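Local coordinates for flavodoxin, WrbA-like protein (PDB 3D7N) that probably binds FMN and transfers electrons, perhaps as an NAD(P)H:quinone oxidoreductase like its WrbA relatives, at residues N8-Y13 against A50-A55; D56-G61 against A87-K92; G96-A101 against N109-L114. All blocks are in the same frame, centred on the assembly; numbering follows the deposited sequence.

All three contacts lie on one mixed, largely parallel sheet. Interactions 1 and 2 sit side by side, their centres about 7 Å apart, whereas interaction 3 lies about 19 Å and 17 Å from their centres and on the opposite side of the chain's centre. Interaction 1 seats helix 46-54 on strand 9-13 by alanine, valine and leucine side chains and has a polar, partly exposed end at Asn8. Interaction 2 is buried and aromatic: a loop packs on strand 57-65, and its Lys92 reaches back to Ala55 of interaction 1. Interaction 3, also buried, sets helix 104-120 against strand 93-100 with threonines and leucines. Phe97 ties it to interaction 2, pairing its backbone with Phe60.

Interaction 1: residues N8-Y13 against A50-A55; sequences NTVVVY and AALDAA
Strand 9-13 and helix 50-54 lie 8.2 Å apart at their closest and run in roughly opposed directions, at 139°, with the chains drawing together where Asn8 and Ala55 bring their CA atoms within 5.3 Å. Alternation turns Val10 and Val12 of the strand, and Asn8 just before it, toward the helix. Val10 is the middle of the contact, and its two methyls divide the work. CG2 meets the CB of Ala55 at 3.8 Å and also reaches the CB of Ala51, while CG1 rests against Leu52 CD1 at 3.7 Å. Alanines suit these places because their single methyls let the backbone come close to a branched valine. Leu52 extends farther: its CD1 touches both Val10 CG1 and, at 3.9 Å, Val12 CG1, and the leucine side chain crosses each valine side chain at about a right angle. Val12 CG1 stands between the backbone N and the carbonyl carbon (chi1 61°), which sets that methyl against the leucine. At the partly exposed end, the CG of Asn8 is anti to its backbone N, and ND2 gives a weak hydrogen bond of 3.3 Å to Ala54 O, with an N-H...O angle of 153°. The amide thus reaches a carbonyl in the last part of segment 50-55. Val11, pointing the other way, packs on helix 19-31. Strand 9-13 is therefore covered on both faces, lying between strands 34-37 and 57-65 while helix 46-54 crosses over it from one to the other: the three-layer alpha/beta/alpha sandwich and beta-alpha-beta crossover of the flavodoxin-like fold.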
ATOM      1  N   ASN A   8     -12.576 -17.795  21.828  1.00 66.58           N
ATOM      2  CA  ASN A   8     -13.211 -18.323  20.638  1.00 63.58           C
ATOM      3  C   ASN A   8     -12.667 -17.555  19.436  1.00 61.10           C
ATOM      4  O   ASN A   8     -12.872 -16.371  19.305  1.00 60.55           O
ATOM      5  CB  ASN A   8     -14.756 -18.210  20.743  1.00 65.20           C
ATOM      6  CG  ASN A   8     -15.479 -18.562  19.405  1.00 68.22           C
ATOM      7  OD1 ASN A   8     -15.107 -19.546  18.715  1.00 73.50           O
ATOM      8  ND2 ASN A   8     -16.509 -17.758  19.034  1.00 71.07           N
ATOM      9  N   THR A   9     -11.922 -18.255  18.599  1.00 58.43           N
ATOM     10  CA  THR A   9     -11.341 -17.737  17.378  1.00 57.14           C
ATOM     11  C   THR A   9     -12.075 -18.345  16.203  1.00 55.21           C
ATOM     12  O   THR A   9     -12.398 -19.507  16.216  1.00 54.53           O
ATOM     13  CB  THR A   9      -9.852 -18.058  17.307  1.00 56.30           C
ATOM     14  OG1 THR A   9      -9.239 -17.539  18.482  1.00 54.88           O
ATOM     15  CG2 THR A   9      -9.161 -17.404  16.030  1.00 56.31           C
ATOM     16  N   VAL A  10     -12.378 -17.540  15.197  1.00 54.24           N
ATOM     17  CA  VAL A  10     -12.968 -18.038  13.969  1.00 53.74           C
ATOM     18  C   VAL A  10     -12.024 -17.789  12.814  1.00 53.24           C
ATOM     19  O   VAL A  10     -11.500 -16.682  12.672  1.00 54.11           O
ATOM     20  CB  VAL A  10     -14.317 -17.334  13.697  1.00 54.85           C
ATOM     21  CG1 VAL A  10     -14.735 -17.493  12.229  1.00 54.60           C
ATOM     22  CG2 VAL A  10     -15.396 -17.869  14.662  1.00 51.95           C
ATOM     23  N   VAL A  11     -11.770 -18.811  12.005  1.00 52.47           N
ATOM     24  CA  VAL A  11     -11.061 -18.623  10.745  1.00 51.70           C
ATOM     25  C   VAL A  11     -12.131 -18.583   9.633  1.00 52.64           C
ATOM     26  O   VAL A  11     -12.901 -19.578   9.445  1.00 52.20           O
ATOM     27  CB  VAL A  11     -10.030 -19.729  10.500  1.00 51.52           C
ATOM     28  CG1 VAL A  11      -9.502 -19.646   9.084  1.00 50.01           C
ATOM     29  CG2 VAL A  11      -8.915 -19.653  11.539  1.00 49.24           C
ATOM     30  N   VAL A  12     -12.219 -17.425   8.950  1.00 52.17           N
ATOM     31  CA  VAL A  12     -13.171 -17.208   7.840  1.00 52.09           C
ATOM     32  C   VAL A  12     -12.317 -17.000   6.591  1.00 52.97           C
ATOM     33  O   VAL A  12     -11.421 -16.139   6.571  1.00 52.48           O
ATOM     34  CB  VAL A  12     -14.139 -15.995   8.102  1.00 51.96           C
ATOM     35  CG1 VAL A  12     -13.356 -14.656   8.248  1.00 50.86           C
ATOM     36  CG2 VAL A  12     -15.217 -15.909   7.020  1.00 51.44           C
ATOM     37  N   TYR A  13     -12.520 -17.832   5.576  1.00 53.35           N
ATOM     38  CA  TYR A  13     -11.563 -17.879   4.468  1.00 54.02           C
ATOM     39  C   TYR A  13     -12.222 -18.226   3.148  1.00 54.50           C
ATOM     40  O   TYR A  13     -13.254 -18.912   3.093  1.00 52.89           O
ATOM     41  CB  TYR A  13     -10.477 -18.953   4.758  1.00 54.83           C
ATOM     42  CG  TYR A  13     -11.025 -20.369   4.684  1.00 54.61           C
ATOM     43  CD1 TYR A  13     -10.872 -21.140   3.531  1.00 54.83           C
ATOM     44  CD2 TYR A  13     -11.764 -20.908   5.737  1.00 55.80           C
ATOM     45  CE1 TYR A  13     -11.452 -22.434   3.429  1.00 55.17           C
ATOM     46  CE2 TYR A  13     -12.325 -22.220   5.651  1.00 54.79           C
ATOM     47  CZ  TYR A  13     -12.157 -22.962   4.494  1.00 54.64           C
ATOM     48  OH  TYR A  13     -12.711 -24.225   4.393  1.00 56.66           O
ATOM     49  N   ALA A  50     -22.986 -15.289  12.177  1.00 50.83           N
ATOM     50  CA  ALA A  50     -23.236 -15.387  13.614  1.00 51.18           C
ATOM     51  C   ALA A  50     -21.949 -15.742  14.387  1.00 51.13           C
ATOM     52  O   ALA A  50     -21.661 -15.136  15.416  1.00 51.69           O
ATOM     53  CB  ALA A  50     -24.350 -16.411  13.909  1.00 50.12           C
ATOM     54  N   ALA A  51     -21.191 -16.718  13.890  1.00 50.82           N
ATOM     55  CA  ALA A  51     -19.923 -17.092  14.483  1.00 51.14           C
ATOM     56  C   ALA A  51     -18.981 -15.898  14.531  1.00 51.14           C
ATOM     57  O   ALA A  51     -18.361 -15.663  15.542  1.00 51.57           O
ATOM     58  CB  ALA A  51     -19.291 -18.230  13.702  1.00 51.06           C
ATOM     59  N   LEU A  52     -18.898 -15.120  13.459  1.00 51.74           N
ATOM     60  CA  LEU A  52     -18.021 -13.934  13.450  1.00 51.83           C
ATOM     61  C   LEU A  52     -18.448 -12.919  14.508  1.00 51.73           C
ATOM     62  O   LEU A  52     -17.628 -12.469  15.288  1.00 51.71           O
ATOM     63  CB  LEU A  52     -18.018 -13.228  12.103  1.00 52.59           C
ATOM     64  CG  LEU A  52     -17.211 -13.667  10.860  1.00 54.31           C
ATOM     65  CD1 LEU A  52     -15.801 -14.120  11.188  1.00 53.95           C
ATOM     66  CD2 LEU A  52     -17.992 -14.736  10.101  1.00 57.28           C
ATOM     67  N   ASP A  53     -19.726 -12.544  14.538  1.00 51.50           N
ATOM     68  CA  ASP A  53     -20.220 -11.687  15.630  1.00 51.74           C
ATOM     69  C   ASP A  53     -19.955 -12.261  17.063  1.00 50.61           C
ATOM     70  O   ASP A  53     -19.851 -11.491  18.008  1.00 49.39           O
ATOM     71  CB  ASP A  53     -21.726 -11.389  15.519  1.00 51.64           C
ATOM     72  CG  ASP A  53     -22.114 -10.621  14.252  1.00 53.79           C
ATOM     73  OD1 ASP A  53     -21.260 -10.248  13.404  1.00 53.96           O
ATOM     74  OD2 ASP A  53     -23.343 -10.423  14.106  1.00 57.44           O
ATOM     75  N   ALA A  54     -19.831 -13.574  17.223  1.00 50.32           N
ATOM     76  CA  ALA A  54     -19.623 -14.152  18.586  1.00 51.32           C
ATOM     77  C   ALA A  54     -18.151 -14.455  18.878  1.00 51.17           C
ATOM     78  O   ALA A  54     -17.825 -14.878  19.976  1.00 51.59           O
ATOM     79  CB  ALA A  54     -20.490 -15.417  18.818  1.00 49.49           C
ATOM     80  N   ALA A  55     -17.272 -14.230  17.911  1.00 51.49           N
ATOM     81  CA  ALA A  55     -15.830 -14.562  18.072  1.00 51.85           C
ATOM     82  C   ALA A  55     -15.119 -13.515  18.921  1.00 52.10           C
ATOM     83  O   ALA A  55     -15.491 -12.323  18.871  1.00 53.08           O
ATOM     84  CB  ALA A  55     -15.137 -14.715  16.721  1.00 50.55           C
TER

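Interaction 2: residues D56-G61 against A87-K92; sequences DAIIFG and AKWQDK
Ile58 points the end of its side chain straight at the flat face of an indole: CD1 sits 3.9 Å from the centroid of the six-membered ring of Trp89, only 19° off the ring normal, a CH-pi contact. The nearest ring atom is Trp89 CD2, 3.6 Å from Ile58 CD1. An extended isoleucine suits this, since CD1 is anti to CA (chi2 169°), which extends this methyl away from the strand. Two residues on, Phe60 CZ is 4.3 Å from Trp89 CZ3, which lies near the plane of the phenyl ring at its edge. Trp89 is held from other quarters as well, with NE1 hydrogen-bonded to Asp53 OD1 and its ring stacked with that of His121. In the flavodoxin-like fold, strand 57-65 pairs in parallel with strand 93-100, and the loop 87-92 leads into the latter through overlapping type I and type II beta turns, after Ala87, with positive phi, closes helix 81-85 in a Schellman motif. Lys92 lends its aliphatic part to the apolar cluster, its CD 3.9 Å from Ile58 CD1, while NZ hydrogen-bonds the carbonyls of Asp53 and Ala55. In the type II turn, Asp91 forms a salt bridge to Arg179 of the second subunit.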
ATOM      1  N   ASP A  56     -14.149 -13.970  19.725  1.00 51.64           N
ATOM      2  CA  ASP A  56     -13.142 -13.076  20.326  1.00 52.00           C
ATOM      3  C   ASP A  56     -12.012 -12.652  19.341  1.00 51.83           C
ATOM      4  O   ASP A  56     -11.370 -11.628  19.557  1.00 51.80           O
ATOM      5  CB  ASP A  56     -12.496 -13.716  21.548  1.00 51.93           C
ATOM      6  CG  ASP A  56     -13.474 -13.956  22.654  1.00 51.76           C
ATOM      7  OD1 ASP A  56     -14.173 -13.004  23.058  1.00 52.76           O
ATOM      8  OD2 ASP A  56     -13.511 -15.103  23.132  1.00 54.91           O
ATOM      9  N   ALA A  57     -11.777 -13.474  18.306  1.00 51.51           N
ATOM     10  CA  ALA A  57     -10.757 -13.247  17.293  1.00 51.26           C
ATOM     11  C   ALA A  57     -11.291 -13.745  15.958  1.00 51.14           C
ATOM     12  O   ALA A  57     -11.963 -14.758  15.919  1.00 51.11           O
ATOM     13  CB  ALA A  57      -9.451 -13.938  17.628  1.00 50.07           C
ATOM     14  N   ILE A  58     -11.018 -12.970  14.903  1.00 51.46           N
ATOM     15  CA  ILE A  58     -11.404 -13.261  13.501  1.00 52.01           C
ATOM     16  C   ILE A  58     -10.133 -13.228  12.695  1.00 51.61           C
ATOM     17  O   ILE A  58      -9.399 -12.230  12.713  1.00 51.15           O
ATOM     18  CB  ILE A  58     -12.401 -12.225  12.899  1.00 51.47           C
ATOM     19  CG1 ILE A  58     -13.680 -12.177  13.741  1.00 53.46           C
ATOM     20  CG2 ILE A  58     -12.740 -12.582  11.468  1.00 51.41           C
ATOM     21  CD1 ILE A  58     -14.645 -11.009  13.407  1.00 51.64           C
ATOM     22  N   ILE A  59      -9.847 -14.351  12.053  1.00 51.55           N
ATOM     23  CA  ILE A  59      -8.684 -14.466  11.207  1.00 51.47           C
ATOM     24  C   ILE A  59      -9.184 -14.664   9.778  1.00 51.21           C
ATOM     25  O   ILE A  59      -9.887 -15.600   9.484  1.00 50.79           O
ATOM     26  CB  ILE A  59      -7.750 -15.621  11.623  1.00 51.25           C
ATOM     27  CG1 ILE A  59      -7.419 -15.544  13.121  1.00 50.89           C
ATOM     28  CG2 ILE A  59      -6.455 -15.612  10.773  1.00 50.42           C
ATOM     29  CD1 ILE A  59      -6.458 -16.714  13.625  1.00 51.53           C
ATOM     30  N   PHE A  60      -8.794 -13.746   8.919  1.00 51.05           N
ATOM     31  CA  PHE A  60      -9.177 -13.709   7.529  1.00 51.13           C
ATOM     32  C   PHE A  60      -8.203 -14.505   6.638  1.00 50.90           C
ATOM     33  O   PHE A  60      -7.010 -14.297   6.684  1.00 49.86           O
ATOM     34  CB  PHE A  60      -9.102 -12.255   7.054  1.00 51.24           C
ATOM     35  CG  PHE A  60     -10.103 -11.291   7.720  1.00 50.23           C
ATOM     36  CD1 PHE A  60     -11.423 -11.581   7.812  1.00 50.62           C
ATOM     37  CD2 PHE A  60      -9.684 -10.055   8.174  1.00 52.36           C
ATOM     38  CE1 PHE A  60     -12.313 -10.664   8.397  1.00 50.91           C
ATOM     39  CE2 PHE A  60     -10.555  -9.144   8.709  1.00 52.21           C
ATOM     40  CZ  PHE A  60     -11.864  -9.444   8.826  1.00 50.96           C
ATOM     41  N   GLY A  61      -8.735 -15.342   5.771  1.00 50.55           N
ATOM     42  CA  GLY A  61      -7.935 -16.086   4.832  1.00 51.51           C
ATOM     43  C   GLY A  61      -8.306 -15.847   3.379  1.00 52.04           C
ATOM     44  O   GLY A  61      -9.443 -15.983   2.987  1.00 50.91           O
ATOM     45  N   ALA A  87     -21.106  -1.500  14.369  1.00 59.36           N
ATOM     46  CA  ALA A  87     -19.851  -1.731  15.128  1.00 58.72           C
ATOM     47  C   ALA A  87     -19.768  -3.093  15.878  1.00 57.82           C
ATOM     48  O   ALA A  87     -19.146  -3.214  16.931  1.00 58.11           O
ATOM     49  CB  ALA A  87     -19.613  -0.541  16.090  1.00 58.74           C
ATOM     50  N   LYS A  88     -20.367  -4.126  15.312  1.00 57.06           N
ATOM     51  CA  LYS A  88     -20.390  -5.436  15.950  1.00 56.50           C
ATOM     52  C   LYS A  88     -19.006  -6.040  16.222  1.00 55.55           C
ATOM     53  O   LYS A  88     -18.848  -6.803  17.179  1.00 54.46           O
ATOM     54  CB  LYS A  88     -21.231  -6.420  15.131  1.00 56.60           C
ATOM     55  CG  LYS A  88     -22.744  -6.093  15.150  1.00 58.11           C
ATOM     56  CD  LYS A  88     -23.658  -7.315  15.392  1.00 58.20           C
ATOM     57  CE  LYS A  88     -24.210  -7.451  16.837  1.00 59.46           C
ATOM     58  NZ  LYS A  88     -25.576  -6.853  16.991  1.00 57.91           N
ATOM     59  N   TRP A  89     -18.000  -5.687  15.414  1.00 54.70           N
ATOM     60  CA  TRP A  89     -16.694  -6.282  15.550  1.00 54.74           C
ATOM     61  C   TRP A  89     -15.682  -5.356  16.206  1.00 55.10           C
ATOM     62  O   TRP A  89     -14.484  -5.655  16.185  1.00 56.40           O
ATOM     63  CB  TRP A  89     -16.158  -6.771  14.182  1.00 53.57           C
ATOM     64  CG  TRP A  89     -17.027  -7.797  13.481  1.00 52.68           C
ATOM     65  CD1 TRP A  89     -18.130  -8.403  13.975  1.00 50.38           C
ATOM     66  CD2 TRP A  89     -16.824  -8.354  12.172  1.00 51.89           C
ATOM     67  NE1 TRP A  89     -18.654  -9.259  13.068  1.00 50.01           N
ATOM     68  CE2 TRP A  89     -17.884  -9.258  11.943  1.00 50.80           C
ATOM     69  CE3 TRP A  89     -15.858  -8.177  11.178  1.00 51.23           C
ATOM     70  CZ2 TRP A  89     -18.001  -9.998  10.756  1.00 50.97           C
ATOM     71  CZ3 TRP A  89     -15.964  -8.897   9.994  1.00 51.42           C
ATOM     72  CH2 TRP A  89     -17.033  -9.799   9.789  1.00 52.17           C
ATOM     73  N   GLN A  90     -16.131  -4.232  16.755  1.00 55.95           N
ATOM     74  CA  GLN A  90     -15.230  -3.286  17.431  1.00 55.83           C
ATOM     75  C   GLN A  90     -14.466  -4.007  18.557  1.00 55.62           C
ATOM     76  O   GLN A  90     -15.021  -4.824  19.305  1.00 55.35           O
ATOM     77  CB  GLN A  90     -16.018  -2.063  17.990  1.00 56.76           C
ATOM     78  CG  GLN A  90     -15.183  -0.732  18.241  1.00 59.11           C
ATOM     79  CD  GLN A  90     -15.118   0.233  16.999  1.00 68.22           C
ATOM     80  OE1 GLN A  90     -14.768   1.438  17.122  1.00 73.70           O
ATOM     81  NE2 GLN A  90     -15.478  -0.290  15.810  1.00 70.69           N
ATOM     82  N   ASP A  91     -13.177  -3.732  18.635  1.00 55.36           N
ATOM     83  CA  ASP A  91     -12.301  -4.260  19.680  1.00 55.23           C
ATOM     84  C   ASP A  91     -12.006  -5.753  19.655  1.00 54.69           C
ATOM     85  O   ASP A  91     -11.326  -6.257  20.547  1.00 56.05           O
ATOM     86  CB  ASP A  91     -12.785  -3.827  21.060  1.00 55.37           C
ATOM     87  CG  ASP A  91     -12.840  -2.346  21.189  1.00 55.79           C
ATOM     88  OD1 ASP A  91     -12.111  -1.693  20.437  1.00 57.93           O
ATOM     89  OD2 ASP A  91     -13.623  -1.825  21.998  1.00 58.55           O
ATOM     90  N   LYS A  92     -12.468  -6.455  18.635  1.00 53.38           N
ATOM     91  CA  LYS A  92     -12.087  -7.842  18.443  1.00 52.62           C
ATOM     92  C   LYS A  92     -10.626  -7.919  17.999  1.00 52.51           C
ATOM     93  O   LYS A  92     -10.074  -6.956  17.431  1.00 53.59           O
ATOM     94  CB  LYS A  92     -13.030  -8.519  17.416  1.00 52.37           C
ATOM     95  CG  LYS A  92     -14.502  -8.681  17.902  1.00 52.90           C
ATOM     96  CD  LYS A  92     -15.280  -9.642  17.004  1.00 53.09           C
ATOM     97  CE  LYS A  92     -16.798  -9.716  17.283  1.00 53.38           C
ATOM     98  NZ  LYS A  92     -17.158 -10.269  18.596  1.00 52.25           N
TER

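Interaction 3: residues G96-A101 against N109-L114; sequences GFTNSA and NTLQYL
Thr98 OG1 is gripped by two hydrogen bonds, to Thr62 O and Thr64 OG1, and on the helix side it lies 3.5 Å from Thr110 CG2. Thr110 turns its own OG1 to the same Thr64 hydroxyl, so one outside threonine joins strand and helix through a short chain of hydroxyls. Threonine suits both places: it keeps a buried hydroxyl satisfied and still offers a methyl for packing. The Thr98 methyl, CG2, rests 3.9 Å from Leu111 CG, the two side chains meeting obliquely. Strand 96-100 and helix 109-114 run nearly antiparallel, 158° apart with 8.2 Å between axes at their closest, as expected for the strand and helix of a beta-alpha-beta unit, here strand 93-100, helix 104-120 and strand 124-126. Leu111 CD2 comes 4.0 Å from Phe97 CA and so lies on the strand backbone. Gly96 and Leu114 have the closest CA atoms, and glycine suits this place because a CB here would clash with Leu114 CD2, which instead lies 4.1 Å from Gly96 CA. The helix also serves the assembly: Tyr113 OH hydrogen-bonds to Met66 O of the third subunit.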
ATOM      1  N   GLY A  96      -4.584 -12.388   9.765  1.00 53.75           N
ATOM      2  CA  GLY A  96      -4.854 -12.762   8.389  1.00 53.28           C
ATOM      3  C   GLY A  96      -3.815 -13.705   7.845  1.00 53.48           C
ATOM      4  O   GLY A  96      -2.766 -13.919   8.462  1.00 53.08           O
ATOM      5  N   PHE A  97      -4.121 -14.266   6.684  1.00 53.29           N
ATOM      6  CA  PHE A  97      -3.140 -14.982   5.928  1.00 53.61           C
ATOM      7  C   PHE A  97      -3.475 -15.043   4.458  1.00 54.17           C
ATOM      8  O   PHE A  97      -4.604 -14.873   4.056  1.00 53.19           O
ATOM      9  CB  PHE A  97      -2.972 -16.407   6.489  1.00 53.96           C
ATOM     10  CG  PHE A  97      -4.248 -17.183   6.581  1.00 52.66           C
ATOM     11  CD1 PHE A  97      -4.593 -18.085   5.595  1.00 52.32           C
ATOM     12  CD2 PHE A  97      -5.101 -17.014   7.665  1.00 52.02           C
ATOM     13  CE1 PHE A  97      -5.790 -18.780   5.682  1.00 49.94           C
ATOM     14  CE2 PHE A  97      -6.281 -17.687   7.733  1.00 50.21           C
ATOM     15  CZ  PHE A  97      -6.619 -18.576   6.739  1.00 50.51           C
ATOM     16  N   THR A  98      -2.458 -15.326   3.667  1.00 55.22           N
ATOM     17  CA  THR A  98      -2.618 -15.427   2.241  1.00 55.94           C
ATOM     18  C   THR A  98      -1.604 -16.402   1.671  1.00 56.51           C
ATOM     19  O   THR A  98      -0.655 -16.777   2.311  1.00 55.31           O
ATOM     20  CB  THR A  98      -2.561 -14.019   1.522  1.00 55.14           C
ATOM     21  OG1 THR A  98      -3.135 -14.139   0.202  1.00 56.01           O
ATOM     22  CG2 THR A  98      -1.109 -13.439   1.425  1.00 55.09           C
ATOM     23  N   ASN A  99      -1.835 -16.809   0.428  1.00 59.09           N
ATOM     24  CA  ASN A  99      -0.947 -17.744  -0.251  1.00 61.66           C
ATOM     25  C   ASN A  99      -1.120 -17.708  -1.766  1.00 62.64           C
ATOM     26  O   ASN A  99      -2.240 -17.771  -2.273  1.00 61.54           O
ATOM     27  CB  ASN A  99      -1.168 -19.165   0.270  1.00 61.34           C
ATOM     28  CG  ASN A  99      -2.460 -19.777  -0.235  1.00 64.33           C
ATOM     29  OD1 ASN A  99      -2.459 -20.558  -1.187  1.00 72.95           O
ATOM     30  ND2 ASN A  99      -3.571 -19.424   0.402  1.00 66.35           N
ATOM     31  N   SER A 100      -0.065 -17.561  -2.524  1.00 64.65           N
ATOM     32  CA  SER A 100      -0.269 -17.595  -3.953  1.00 65.91           C
ATOM     33  C   SER A 100       0.773 -18.454  -4.615  1.00 69.18           C
ATOM     34  O   SER A 100       1.596 -19.050  -3.970  1.00 68.65           O
ATOM     35  CB  SER A 100      -0.239 -16.200  -4.547  1.00 66.24           C
ATOM     36  OG  SER A 100       1.076 -15.797  -4.807  1.00 65.03           O
ATOM     37  N   ALA A 101       0.733 -18.476  -5.929  1.00 72.76           N
ATOM     38  CA  ALA A 101       1.643 -19.263  -6.700  1.00 75.75           C
ATOM     39  C   ALA A 101       2.929 -18.538  -7.020  1.00 77.15           C
ATOM     40  O   ALA A 101       3.753 -19.065  -7.728  1.00 77.32           O
ATOM     41  CB  ALA A 101       0.972 -19.666  -7.953  1.00 75.36           C
ATOM     42  N   ASN A 109       0.327  -6.832  -0.452  1.00 52.60           N
ATOM     43  CA  ASN A 109      -0.850  -6.047  -0.728  1.00 52.27           C
ATOM     44  C   ASN A 109      -2.160  -6.654  -0.143  1.00 51.30           C
ATOM     45  O   ASN A 109      -2.992  -5.945   0.379  1.00 51.74           O
ATOM     46  CB  ASN A 109      -1.003  -5.821  -2.229  1.00 52.23           C
ATOM     47  CG  ASN A 109      -2.081  -4.778  -2.536  1.00 56.36           C
ATOM     48  OD1 ASN A 109      -1.988  -3.657  -2.046  1.00 63.22           O
ATOM     49  ND2 ASN A 109      -3.135  -5.159  -3.298  1.00 55.70           N
ATOM     50  N   THR A 110      -2.325  -7.945  -0.296  1.00 50.29           N
ATOM     51  CA  THR A 110      -3.452  -8.701   0.236  1.00 51.06           C
ATOM     52  C   THR A 110      -3.437  -8.596   1.759  1.00 50.48           C
ATOM     53  O   THR A 110      -4.396  -8.192   2.312  1.00 49.73           O
ATOM     54  CB  THR A 110      -3.416 -10.153  -0.226  1.00 49.94           C
ATOM     55  OG1 THR A 110      -3.520 -10.136  -1.643  1.00 51.38           O
ATOM     56  CG2 THR A 110      -4.591 -10.991   0.342  1.00 50.15           C
ATOM     57  N   LEU A 111      -2.283  -8.765   2.382  1.00 50.67           N
ATOM     58  CA  LEU A 111      -2.199  -8.693   3.830  1.00 50.51           C
ATOM     59  C   LEU A 111      -2.548  -7.299   4.345  1.00 50.49           C
ATOM     60  O   LEU A 111      -3.264  -7.185   5.365  1.00 51.09           O
ATOM     61  CB  LEU A 111      -0.830  -9.160   4.333  1.00 50.09           C
ATOM     62  CG  LEU A 111      -0.559 -10.654   4.085  1.00 51.45           C
ATOM     63  CD1 LEU A 111       0.840 -11.058   4.566  1.00 49.45           C
ATOM     64  CD2 LEU A 111      -1.729 -11.453   4.714  1.00 47.78           C
ATOM     65  N   GLN A 112      -2.022  -6.277   3.678  1.00 50.39           N
ATOM     66  CA  GLN A 112      -2.323  -4.895   3.979  1.00 50.43           C
ATOM     67  C   GLN A 112      -3.769  -4.550   3.840  1.00 51.22           C
ATOM     68  O   GLN A 112      -4.253  -3.776   4.658  1.00 52.46           O
ATOM     69  CB  GLN A 112      -1.479  -3.956   3.151  1.00 51.28           C
ATOM     70  CG  GLN A 112      -0.056  -4.005   3.578  1.00 51.98           C
ATOM     71  CD  GLN A 112       0.723  -2.768   3.272  1.00 58.35           C
ATOM     72  OE1 GLN A 112       1.102  -2.543   2.137  1.00 57.80           O
ATOM     73  NE2 GLN A 112       0.992  -1.949   4.325  1.00 63.62           N
ATOM     74  N   TYR A 113      -4.498  -5.157   2.883  1.00 51.29           N
ATOM     75  CA  TYR A 113      -5.947  -4.995   2.823  1.00 49.85           C
ATOM     76  C   TYR A 113      -6.645  -5.585   4.074  1.00 49.79           C
ATOM     77  O   TYR A 113      -7.618  -5.072   4.602  1.00 47.89           O
ATOM     78  CB  TYR A 113      -6.579  -5.609   1.554  1.00 50.71           C
ATOM     79  CG  TYR A 113      -8.096  -5.506   1.635  1.00 50.29           C
ATOM     80  CD1 TYR A 113      -8.883  -6.598   1.914  1.00 52.83           C
ATOM     81  CD2 TYR A 113      -8.704  -4.276   1.548  1.00 49.89           C
ATOM     82  CE1 TYR A 113     -10.308  -6.469   2.032  1.00 52.99           C
ATOM     83  CE2 TYR A 113     -10.081  -4.127   1.687  1.00 51.90           C
ATOM     84  CZ  TYR A 113     -10.863  -5.213   1.955  1.00 51.84           C
ATOM     85  OH  TYR A 113     -12.187  -5.004   2.111  1.00 52.31           O
ATOM     86  N   LEU A 114      -6.153  -6.698   4.521  1.00 50.00           N
ATOM     87  CA  LEU A 114      -6.723  -7.402   5.626  1.00 50.09           C
ATOM     88  C   LEU A 114      -6.552  -6.564   6.908  1.00 51.40           C
ATOM     89  O   LEU A 114      -7.436  -6.449   7.736  1.00 51.93           O
ATOM     90  CB  LEU A 114      -5.984  -8.730   5.666  1.00 51.17           C
ATOM     91  CG  LEU A 114      -6.722  -9.946   5.097  1.00 53.86           C
ATOM     92  CD1 LEU A 114      -7.784  -9.727   4.008  1.00 47.16           C
ATOM     93  CD2 LEU A 114      -5.765 -11.070   4.777  1.00 47.30           C
TER